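Local coordinates for guanine deaminase (Escherichia coli, PDB 6OHB), which catalyses the zinc-dependent hydrolytic deamination of guanine to xanthine and ammonia, a step of purine degradation, at the interface of chains A and B. Residues are numbered along the deposited sequence; one frame, centred on the assembly and turned at random. Chains: chain A/B, Guanine deaminase.

Contact 1: the interface of chains A and B. Residues chain A 87-88, 90, 304, 329, 331-332; chain B 398, 402, 418-419.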
loop_
_atom_site.group_PDB
_atom_site.type_symbol
_atom_site.label_atom_id
_atom_site.label_comp_id
_atom_site.label_asym_id
_atom_site.label_seq_id
_atom_site.Cartn_x
_atom_site.Cartn_y
_atom_site.Cartn_z
ATOM N N GLN A 87 0.694 8.864 18.447
ATOM C CA GLN A 87 1.111 7.526 18.044
ATOM C C GLN A 87 1.924 7.501 16.755
ATOM O O GLN A 87 2.143 6.413 16.204
ATOM C CB GLN A 87 -0.112 6.617 17.885
ATOM C CG GLN A 87 -0.775 6.221 19.194
ATOM C CD GLN A 87 -1.962 5.313 18.981
ATOM O OE1 GLN A 87 -2.201 4.838 17.869
ATOM N NE2 GLN A 87 -2.710 5.053 20.047
ATOM N N SER A 88 2.379 8.655 16.259
ATOM C CA SER A 88 3.057 8.691 14.967
ATOM C C SER A 88 4.336 7.856 14.971
ATOM O O SER A 88 4.670 7.218 13.966
ATOM C CB SER A 88 3.367 10.138 14.582
ATOM O OG SER A 88 2.181 10.907 14.472
ATOM N N MET A 90 5.052 5.149 16.698
ATOM C CA MET A 90 4.894 3.774 17.157
ATOM C C MET A 90 5.444 2.777 16.142
ATOM O O MET A 90 5.022 2.754 14.981
ATOM C CB MET A 90 3.420 3.485 17.434
ATOM C CG MET A 90 3.190 2.515 18.581
ATOM S SD MET A 90 1.558 1.751 18.546
ATOM C CE MET A 90 0.549 3.141 18.102
ATOM N N TYR A 304 -3.499 -4.844 9.047
ATOM C CA TYR A 304 -2.257 -5.095 9.780
ATOM C C TYR A 304 -2.495 -5.928 11.036
ATOM O O TYR A 304 -1.662 -6.768 11.399
ATOM C CB TYR A 304 -1.577 -3.778 10.164
ATOM C CG TYR A 304 -0.691 -3.173 9.095
ATOM C CD1 TYR A 304 0.377 -3.884 8.556
ATOM C CD2 TYR A 304 -0.908 -1.878 8.642
ATOM C CE1 TYR A 304 1.191 -3.323 7.580
ATOM C CE2 TYR A 304 -0.099 -1.310 7.673
ATOM C CZ TYR A 304 0.944 -2.031 7.144
ATOM O OH TYR A 304 1.735 -1.448 6.180
ATOM N N GLY A 329 -0.837 5.335 13.941
ATOM C CA GLY A 329 -0.491 4.466 15.044
ATOM C C GLY A 329 -0.447 3.043 14.517
ATOM O O GLY A 329 0.609 2.566 14.085
ATOM N N GLY A 331 -2.220 2.096 11.846
ATOM C CA GLY A 331 -1.998 2.363 10.445
ATOM C C GLY A 331 -0.635 2.984 10.211
ATOM O O GLY A 331 -0.011 3.556 11.108
ATOM N N THR A 332 -0.155 2.853 8.976
ATOM C CA THR A 332 1.200 3.259 8.633
ATOM C C THR A 332 1.266 4.521 7.782
ATOM O O THR A 332 2.370 4.974 7.468
ATOM C CB THR A 332 1.944 2.113 7.931
ATOM O OG1 THR A 332 1.117 1.540 6.910
ATOM C CG2 THR A 332 2.333 1.033 8.939
ATOM N N LEU B 398 7.813 10.479 8.298
ATOM C CA LEU B 398 7.286 9.431 9.166
ATOM C C LEU B 398 8.230 8.237 9.220
ATOM O O LEU B 398 8.452 7.656 10.294
ATOM C CB LEU B 398 5.902 8.991 8.695
ATOM C CG LEU B 398 5.194 8.036 9.661
ATOM C CD1 LEU B 398 4.872 8.738 10.974
ATOM C CD2 LEU B 398 3.934 7.436 9.049
ATOM N N ARG B 402 10.048 6.885 12.667
ATOM C CA ARG B 402 9.926 5.524 13.181
ATOM C C ARG B 402 11.260 4.786 13.166
ATOM O O ARG B 402 11.496 3.916 14.011
ATOM C CB ARG B 402 8.883 4.757 12.376
ATOM C CG ARG B 402 7.491 5.362 12.477
ATOM C CD ARG B 402 6.432 4.398 11.999
ATOM N NE ARG B 402 5.128 4.729 12.558
ATOM C CZ ARG B 402 4.042 3.981 12.410
ATOM N NH1 ARG B 402 4.104 2.854 11.717
ATOM N NH2 ARG B 402 2.897 4.360 12.958
ATOM N N THR B 418 7.183 -1.629 6.091
ATOM C CA THR B 418 5.850 -1.043 6.192
ATOM C C THR B 418 5.785 0.391 5.695
ATOM O O THR B 418 4.715 0.828 5.262
ATOM C CB THR B 418 5.337 -1.088 7.635
ATOM O OG1 THR B 418 6.260 -0.416 8.499
ATOM C CG2 THR B 418 5.162 -2.523 8.088
ATOM N N LEU B 419 6.896 1.129 5.724
ATOM C CA LEU B 419 6.911 2.526 5.307
ATOM C C LEU B 419 7.691 2.748 4.019
ATOM O O LEU B 419 7.743 3.880 3.531
ATOM C CB LEU B 419 7.508 3.416 6.409
ATOM C CG LEU B 419 6.681 3.882 7.614
ATOM C CD1 LEU B 419 5.452 4.651 7.168
ATOM C CD2 LEU B 419 6.295 2.731 8.530
#
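B:Arg402 reaches from helix 397-404 into loops next to the predicted active site of A, and A:Thr332 meets the end of helix 409-419 of B beside it. The enzyme is a zinc-dependent amidohydrolase, and A:Ser88 directly follows A:Gln87, a residue of the predicted guanine pocket; the contact therefore probably sets one subunit against the rim of the other's active site, although the dimer is known here from the deposited assembly.

The arginine chain runs extended from CG to NE and ends among backbone carbonyls. B:Arg402 NE donates to A:Ser88 O at 2.9 Å, an almost straight bond (172° at the hydrogen) with the oxygen in the guanidinium plane. B:Arg402 NH2 donates to A:Gly329 O at 3.1 Å, more bent, the acceptor tilted 25° from that plane. A:Met90 O instead lies over one guanidinium face, with the NE-H pointing elsewhere.

A:Thr332 buries the most surface. A:Thr332 CG2, a methyl anti to its own carbonyl carbon, comes within 3.8 Å of B:Arg402 NH1 and 3.9 Å of B:Thr418 CB, crossing both side chains at about a right angle. A:Thr332 OG1 shares a hydrogen bond of 3.1 Å with the phenol oxygen A:Tyr304 OH. That ring slants past B:Thr418, A:Tyr304 CE1 lying 4.1 Å from the methyl B:Thr418 CG2. The leucine methyl B:Leu398 CD2 packs against A:Thr332 O at 3.3 Å.

Contact 2: the interface of chains A and B. Residues chain A 341, 345, 402, 414, 418-419; chain B 90, 92, 304, 332.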
loop_
_atom_site.group_PDB
_atom_site.type_symbol
_atom_site.label_atom_id
_atom_site.label_comp_id
_atom_site.label_asym_id
_atom_site.label_seq_id
_atom_site.Cartn_x
_atom_site.Cartn_y
_atom_site.Cartn_z
ATOM N N ASN A 341 -6.932 3.063 -1.304
ATOM C CA ASN A 341 -6.358 1.874 -1.935
ATOM C C ASN A 341 -6.555 0.631 -1.063
ATOM O O ASN A 341 -6.960 -0.440 -1.554
ATOM C CB ASN A 341 -4.874 2.107 -2.209
ATOM C CG ASN A 341 -4.328 1.193 -3.285
ATOM O OD1 ASN A 341 -4.996 0.916 -4.281
ATOM N ND2 ASN A 341 -3.104 0.714 -3.087
ATOM N N LYS A 345 -8.820 -2.863 -1.683
ATOM C CA LYS A 345 -8.417 -4.270 -1.553
ATOM C C LYS A 345 -9.333 -5.035 -0.594
ATOM O O LYS A 345 -9.733 -6.172 -0.880
ATOM C CB LYS A 345 -6.957 -4.390 -1.113
ATOM C CG LYS A 345 -5.960 -3.897 -2.152
ATOM C CD LYS A 345 -4.555 -3.897 -1.590
ATOM C CE LYS A 345 -3.827 -2.611 -1.909
ATOM N NZ LYS A 345 -2.822 -2.306 -0.858
ATOM N N ARG A 402 0.392 6.081 -16.609
ATOM C CA ARG A 402 -0.933 5.495 -16.416
ATOM C C ARG A 402 -2.037 6.545 -16.510
ATOM O O ARG A 402 -3.176 6.214 -16.866
ATOM C CB ARG A 402 -1.007 4.770 -15.072
ATOM C CG ARG A 402 -0.013 3.628 -14.929
ATOM C CD ARG A 402 -0.449 2.625 -13.872
ATOM N NE ARG A 402 0.215 1.334 -14.044
ATOM C CZ ARG A 402 -0.147 0.217 -13.420
ATOM N NH1 ARG A 402 -1.175 0.229 -12.583
ATOM N NH2 ARG A 402 0.512 -0.915 -13.639
ATOM N N PHE A 414 -8.881 6.510 -10.344
ATOM C CA PHE A 414 -8.337 5.224 -9.929
ATOM C C PHE A 414 -6.813 5.241 -9.942
ATOM O O PHE A 414 -6.173 4.683 -9.042
ATOM C CB PHE A 414 -8.886 4.120 -10.836
ATOM C CG PHE A 414 -8.599 2.733 -10.345
ATOM C CD1 PHE A 414 -9.334 2.190 -9.304
ATOM C CD2 PHE A 414 -7.596 1.969 -10.928
ATOM C CE1 PHE A 414 -9.075 0.908 -8.843
ATOM C CE2 PHE A 414 -7.328 0.686 -10.474
ATOM C CZ PHE A 414 -8.069 0.154 -9.430
ATOM N N THR A 418 -4.570 4.437 -6.621
ATOM C CA THR A 418 -3.707 3.276 -6.477
ATOM C C THR A 418 -2.232 3.640 -6.465
ATOM O O THR A 418 -1.428 2.897 -5.891
ATOM C CB THR A 418 -3.972 2.265 -7.596
ATOM O OG1 THR A 418 -3.757 2.883 -8.872
ATOM C CG2 THR A 418 -5.403 1.737 -7.511
ATOM N N LEU A 419 -1.851 4.764 -7.075
ATOM C CA LEU A 419 -0.448 5.143 -7.161
ATOM C C LEU A 419 -0.109 6.390 -6.368
ATOM O O LEU A 419 1.068 6.757 -6.295
ATOM C CB LEU A 419 -0.053 5.365 -8.623
ATOM C CG LEU A 419 0.556 4.201 -9.394
ATOM C CD1 LEU A 419 -0.168 2.900 -9.076
ATOM C CD2 LEU A 419 0.484 4.517 -10.877
ATOM N N MET B 90 -0.886 -0.212 -17.443
ATOM C CA MET B 90 -2.226 -0.779 -17.348
ATOM C C MET B 90 -3.017 -0.159 -16.201
ATOM O O MET B 90 -2.504 -0.002 -15.091
ATOM C CB MET B 90 -2.130 -2.291 -17.148
ATOM C CG MET B 90 -3.199 -3.083 -17.861
ATOM S SD MET B 90 -2.842 -4.846 -17.829
ATOM C CE MET B 90 -3.202 -5.207 -16.128
ATOM N N GLY B 92 -6.882 -0.920 -14.532
ATOM C CA GLY B 92 -8.144 -1.633 -14.506
ATOM C C GLY B 92 -8.983 -1.135 -13.352
ATOM O O GLY B 92 -8.755 -1.526 -12.203
ATOM N N TYR B 304 -6.040 -7.176 -5.478
ATOM C CA TYR B 304 -6.752 -6.274 -6.386
ATOM C C TYR B 304 -7.793 -7.014 -7.215
ATOM O O TYR B 304 -8.880 -6.484 -7.475
ATOM C CB TYR B 304 -5.777 -5.564 -7.323
ATOM C CG TYR B 304 -5.165 -4.305 -6.772
ATOM C CD1 TYR B 304 -5.957 -3.235 -6.380
ATOM C CD2 TYR B 304 -3.789 -4.172 -6.674
ATOM C CE1 TYR B 304 -5.391 -2.074 -5.882
ATOM C CE2 TYR B 304 -3.214 -3.019 -6.182
ATOM C CZ TYR B 304 -4.015 -1.973 -5.786
ATOM O OH TYR B 304 -3.429 -0.826 -5.297
ATOM N N THR B 332 0.112 -3.052 -8.743
ATOM C CA THR B 332 0.262 -1.635 -9.045
ATOM C C THR B 332 1.636 -1.065 -8.728
ATOM O O THR B 332 1.898 0.094 -9.073
ATOM C CB THR B 332 -0.802 -0.813 -8.304
ATOM O OG1 THR B 332 -0.859 -1.230 -6.933
ATOM C CG2 THR B 332 -2.162 -0.995 -8.965
#
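A:Asn341 turns its CG anti to the backbone N (chi1 -159°), carrying the amide from helix 336-349 to the phenol of B:Tyr304, whose own CG lies anti to its carbonyl carbon (chi1 -86°). In this subunit contact of the amidohydrolase assembly, both polar ends of the amide meet the hydroxyl. B:Tyr304 OH donates to A:Asn341 OD1 at 2.6 Å, in the carbonyl plane but nearly square to the C=O (98°). A:Asn341 ND2 donates back to B:Tyr304 OH at 2.7 Å, with the oxygen close to the amide plane. B:Thr332 OG1 shares a further hydrogen bond with B:Tyr304 OH from within its own chain, at 3.1 Å. An alanine here removes both amide partners of B:Tyr304 OH and would probably let the hydroxyl turn more freely.

Aliphatic carbons flank the ring: A:Lys345 CG lies 4.2 Å above one face, toward the rim, and A:Thr418 CG2 comes within 4.1 Å of B:Tyr304 CE1. A:Thr418 is tied to its own helix 409-419 through A:Thr418 OG1, which donates to A:Phe414 O at 3.0 Å. Farther along, A:Leu419 CD1 packs at 3.8 Å on B:Thr332 CB. A:Arg402 lays its guanidinium against the carbonyl of B:Met90, which faces the group rather than its N-H bonds.

Contact 3: the interface of chains A and B. Residues chain A 406, 408, 410-411, 414; chain B 91-94.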
loop_
_atom_site.group_PDB
_atom_site.type_symbol
_atom_site.label_atom_id
_atom_site.label_comp_id
_atom_site.label_asym_id
_atom_site.label_seq_id
_atom_site.Cartn_x
_atom_site.Cartn_y
_atom_site.Cartn_z
ATOM N N SER A 406 -5.159 6.688 -19.490
ATOM C CA SER A 406 -6.534 6.626 -19.029
ATOM C C SER A 406 -7.385 7.586 -19.844
ATOM O O SER A 406 -6.995 8.731 -20.082
ATOM C CB SER A 406 -6.624 6.968 -17.543
ATOM O OG SER A 406 -5.987 5.980 -16.752
ATOM N N SER A 408 -11.152 7.749 -19.350
ATOM C CA SER A 408 -12.273 8.210 -18.546
ATOM C C SER A 408 -11.794 8.861 -17.249
ATOM O O SER A 408 -10.663 8.659 -16.799
ATOM C CB SER A 408 -13.217 7.051 -18.238
ATOM O OG SER A 408 -12.707 6.268 -17.180
ATOM N N VAL A 410 -13.066 8.291 -14.258
ATOM C CA VAL A 410 -12.957 7.275 -13.214
ATOM C C VAL A 410 -11.599 6.594 -13.283
ATOM O O VAL A 410 -11.010 6.245 -12.253
ATOM C CB VAL A 410 -14.110 6.251 -13.308
ATOM C CG1 VAL A 410 -15.437 6.950 -13.435
ATOM C CG2 VAL A 410 -13.910 5.273 -14.462
ATOM N N ASP A 411 -11.075 6.407 -14.497
ATOM C CA ASP A 411 -9.739 5.849 -14.658
ATOM C C ASP A 411 -8.685 6.756 -14.036
ATOM O O ASP A 411 -7.750 6.277 -13.385
ATOM C CB ASP A 411 -9.450 5.610 -16.140
ATOM C CG ASP A 411 -9.969 4.269 -16.632
ATOM O OD1 ASP A 411 -10.528 3.506 -15.817
ATOM O OD2 ASP A 411 -9.808 3.973 -17.836
ATOM N N PHE A 414 -8.881 6.510 -10.344
ATOM C CA PHE A 414 -8.337 5.224 -9.929
ATOM C C PHE A 414 -6.813 5.241 -9.942
ATOM O O PHE A 414 -6.173 4.683 -9.042
ATOM C CB PHE A 414 -8.886 4.120 -10.836
ATOM C CG PHE A 414 -8.599 2.733 -10.345
ATOM C CD1 PHE A 414 -9.334 2.190 -9.304
ATOM C CD2 PHE A 414 -7.596 1.969 -10.928
ATOM C CE1 PHE A 414 -9.075 0.908 -8.843
ATOM C CE2 PHE A 414 -7.328 0.686 -10.474
ATOM C CZ PHE A 414 -8.069 0.154 -9.430
ATOM N N VAL B 91 -4.274 0.191 -16.466
ATOM C CA VAL B 91 -5.212 0.591 -15.420
ATOM C C VAL B 91 -6.492 -0.215 -15.588
ATOM O O VAL B 91 -7.080 -0.243 -16.673
ATOM C CB VAL B 91 -5.466 2.113 -15.407
ATOM C CG1 VAL B 91 -4.156 2.859 -15.370
ATOM C CG2 VAL B 91 -6.264 2.568 -16.622
ATOM N N GLY B 92 -6.882 -0.920 -14.532
ATOM C CA GLY B 92 -8.144 -1.633 -14.506
ATOM C C GLY B 92 -8.983 -1.135 -13.352
ATOM O O GLY B 92 -8.755 -1.526 -12.203
ATOM N N ALA B 93 -9.944 -0.257 -13.635
ATOM C CA ALA B 93 -10.683 0.418 -12.576
ATOM C C ALA B 93 -11.994 -0.263 -12.214
ATOM O O ALA B 93 -12.513 -0.034 -11.114
ATOM C CB ALA B 93 -10.973 1.867 -12.977
ATOM N N TYR B 94 -12.534 -1.100 -13.097
ATOM C CA TYR B 94 -13.891 -1.607 -12.958
ATOM C C TYR B 94 -13.969 -2.895 -12.144
ATOM O O TYR B 94 -14.922 -3.667 -12.312
ATOM C CB TYR B 94 -14.512 -1.787 -14.345
ATOM C CG TYR B 94 -14.520 -0.489 -15.126
ATOM C CD1 TYR B 94 -15.386 0.544 -14.779
ATOM C CD2 TYR B 94 -13.640 -0.279 -16.183
ATOM C CE1 TYR B 94 -15.391 1.742 -15.474
ATOM C CE2 TYR B 94 -13.639 0.918 -16.886
ATOM C CZ TYR B 94 -14.517 1.924 -16.526
ATOM O OH TYR B 94 -14.522 3.115 -17.219
#
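B:Ala93 presses onto A:Phe414, its CA over the middle of the aromatic face at 3.7 Å from the ring centroid, a CH-pi contact. Here a loop of one amidohydrolase subunit, residues 91-94, lies along helix 409-419 of the other. The phenyl group leaves the helix with CG anti to the backbone N (chi1 -169°), which turns its face to the loop. The B:Ala93 methyl CB sits toward the root of the ring, 3.6 Å from A:Phe414 CG. A leucine here has no flat face, and B:Ala93 would probably be less firmly seated.

Outward from this centre, the methyl B:Ala93 CB comes within 3.3 Å of the carboxylate oxygen A:Asp411 OD1. B:Tyr94 reaches across A:Val410 at about a right angle, with B:Tyr94 CE1 4.0 Å from the methyl A:Val410 CG2. On the other flank B:Val91 CG2 lies 4.1 Å from A:Asp411 CG, its side chain slanting past the carboxylate, and 3.4 Å from the hydroxyl A:Ser406 OG.

At the rim, A:Ser408 OG accepts a hydrogen bond of 3.1 Å from A:Asp411 N, capping the start of the helix. The phenol oxygen B:Tyr94 OH ends 3.6 Å from the serine hydroxyl A:Ser408 OG.

Contact 4: the interface of chains A and B. Residues chain A 303, 309, 345, 348-349; chain B 303, 309, 349.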
loop_
_atom_site.group_PDB
_atom_site.type_symbol
_atom_site.label_atom_id
_atom_site.label_comp_id
_atom_site.label_asym_id
_atom_site.label_seq_id
_atom_site.Cartn_x
_atom_site.Cartn_y
_atom_site.Cartn_z
ATOM N N LEU A 303 -6.269 -4.498 8.414
ATOM C CA LEU A 303 -5.486 -5.550 7.777
ATOM C C LEU A 303 -4.211 -5.868 8.560
ATOM O O LEU A 303 -3.871 -7.045 8.732
ATOM C CB LEU A 303 -5.152 -5.157 6.340
ATOM C CG LEU A 303 -6.295 -5.262 5.330
ATOM C CD1 LEU A 303 -5.837 -4.810 3.953
ATOM C CD2 LEU A 303 -6.831 -6.681 5.281
ATOM N N LEU A 309 -12.727 -7.710 7.747
ATOM C CA LEU A 309 -13.099 -6.892 6.600
ATOM C C LEU A 309 -14.418 -6.183 6.882
ATOM O O LEU A 309 -15.444 -6.837 7.098
ATOM C CB LEU A 309 -13.199 -7.755 5.340
ATOM C CG LEU A 309 -12.143 -8.855 5.192
ATOM C CD1 LEU A 309 -12.395 -9.675 3.938
ATOM C CD2 LEU A 309 -10.750 -8.254 5.163
ATOM N N LYS A 345 -8.820 -2.863 -1.683
ATOM C CA LYS A 345 -8.417 -4.270 -1.553
ATOM C C LYS A 345 -9.333 -5.035 -0.594
ATOM O O LYS A 345 -9.733 -6.172 -0.880
ATOM C CB LYS A 345 -6.957 -4.390 -1.113
ATOM C CG LYS A 345 -5.960 -3.897 -2.152
ATOM C CD LYS A 345 -4.555 -3.897 -1.590
ATOM C CE LYS A 345 -3.827 -2.611 -1.909
ATOM N NZ LYS A 345 -2.822 -2.306 -0.858
ATOM N N GLN A 348 -12.552 -5.708 -2.454
ATOM C CA GLN A 348 -12.348 -6.749 -3.457
ATOM C C GLN A 348 -12.327 -8.125 -2.806
ATOM O O GLN A 348 -12.824 -9.102 -3.379
ATOM C CB GLN A 348 -11.044 -6.514 -4.221
ATOM C CG GLN A 348 -11.157 -5.588 -5.423
ATOM C CD GLN A 348 -12.096 -6.114 -6.494
ATOM O OE1 GLN A 348 -13.128 -5.504 -6.784
ATOM N NE2 GLN A 348 -11.755 -7.262 -7.073
ATOM N N LEU A 349 -11.747 -8.221 -1.607
ATOM C CA LEU A 349 -11.785 -9.491 -0.891
ATOM C C LEU A 349 -13.203 -9.865 -0.485
ATOM O O LEU A 349 -13.519 -11.057 -0.379
ATOM C CB LEU A 349 -10.890 -9.439 0.341
ATOM C CG LEU A 349 -9.392 -9.611 0.108
ATOM C CD1 LEU A 349 -8.679 -9.456 1.428
ATOM C CD2 LEU A 349 -9.074 -10.959 -0.521
ATOM N N LEU B 303 -4.912 -9.553 -4.247
ATOM C CA LEU B 303 -5.876 -8.699 -3.561
ATOM C C LEU B 303 -6.704 -7.882 -4.552
ATOM O O LEU B 303 -7.941 -7.890 -4.490
ATOM C CB LEU B 303 -5.153 -7.782 -2.579
ATOM C CG LEU B 303 -4.635 -8.464 -1.316
ATOM C CD1 LEU B 303 -3.942 -7.460 -0.400
ATOM C CD2 LEU B 303 -5.776 -9.162 -0.604
ATOM N N LEU B 309 -6.176 -15.802 -1.117
ATOM C CA LEU B 309 -5.026 -15.647 -0.232
ATOM C C LEU B 309 -4.101 -16.849 -0.373
ATOM O O LEU B 309 -4.507 -17.985 -0.106
ATOM C CB LEU B 309 -5.471 -15.480 1.223
ATOM C CG LEU B 309 -6.534 -14.410 1.492
ATOM C CD1 LEU B 309 -6.850 -14.315 2.977
ATOM C CD2 LEU B 309 -6.095 -13.056 0.952
ATOM N N LEU B 349 -4.333 -12.040 7.505
ATOM C CA LEU B 349 -5.718 -12.486 7.363
ATOM C C LEU B 349 -5.866 -13.994 7.571
ATOM O O LEU B 349 -6.941 -14.460 7.966
ATOM C CB LEU B 349 -6.267 -12.089 5.993
ATOM C CG LEU B 349 -6.589 -10.616 5.747
ATOM C CD1 LEU B 349 -6.839 -10.399 4.271
ATOM C CD2 LEU B 349 -7.796 -10.168 6.559
#
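A:Leu349, at the end of helix 336-349, faces its own twin B:Leu349 in a leucine cluster of the subunit interface. From CB the side chain leaves with CG anti to the carbonyl carbon (chi1 -79°), toward B. CB itself serves as the stem, and contact begins at the branch: A:Leu349 CG lies 3.7 Å from B:Leu303 CD2. Beyond it the two methyls part. A:Leu349 CD1 meets B:Leu349 CD1 tip to tip at 3.5 Å and also touches B:Leu303 CD2, at 3.6 Å. A:Leu349 CD2 packs on B:Leu303 CD2 at 3.8 Å and turns to B:Leu309, crossing that side chain at about a right angle, with B:Leu309 CD2 3.9 Å away.

The return half is built alike. B:Leu349 CD2 packs at 3.8 Å on A:Leu309 CD2, while A:Leu303 CD2 lies against both methyls of B:Leu349. A:Leu349 is thus flanked by B:Leu303 and B:Leu309, and B:Leu349 by A:Leu303 and A:Leu309, and the cluster is held by apolar packing.

B:Leu303 is also touched from another direction. The aliphatic stretch of A:Lys345 slants over it, A:Lys345 CD coming within 3.8 Å of B:Leu303 CD1. Toward the backbone, A:Gln348 offers its CB methylene to B:Leu303 O, at 3.4 Å.

Contacts 2 and 3 are neighbours, their C-alpha centres about 8 Å apart, and share A:Phe414 and B:Gly92, so helix 409-419 of A runs through both. Contact 4 lies about 15 Å from contact 2, joined to it by A:Lys345 on helix 336-349, and about 20 Å from contacts 1 and 3. Contact 1 is largely the counterpart of contact 2 with the chains exchanged, about 22 Å away, and lies about 29 Å from contact 3. With A:Leu349 and B:Leu349 meeting in contact 4, the two-fold assembly has an apolar middle flanked by equivalent arms, each bringing C-terminal helices against loops that probably border the partner's active site.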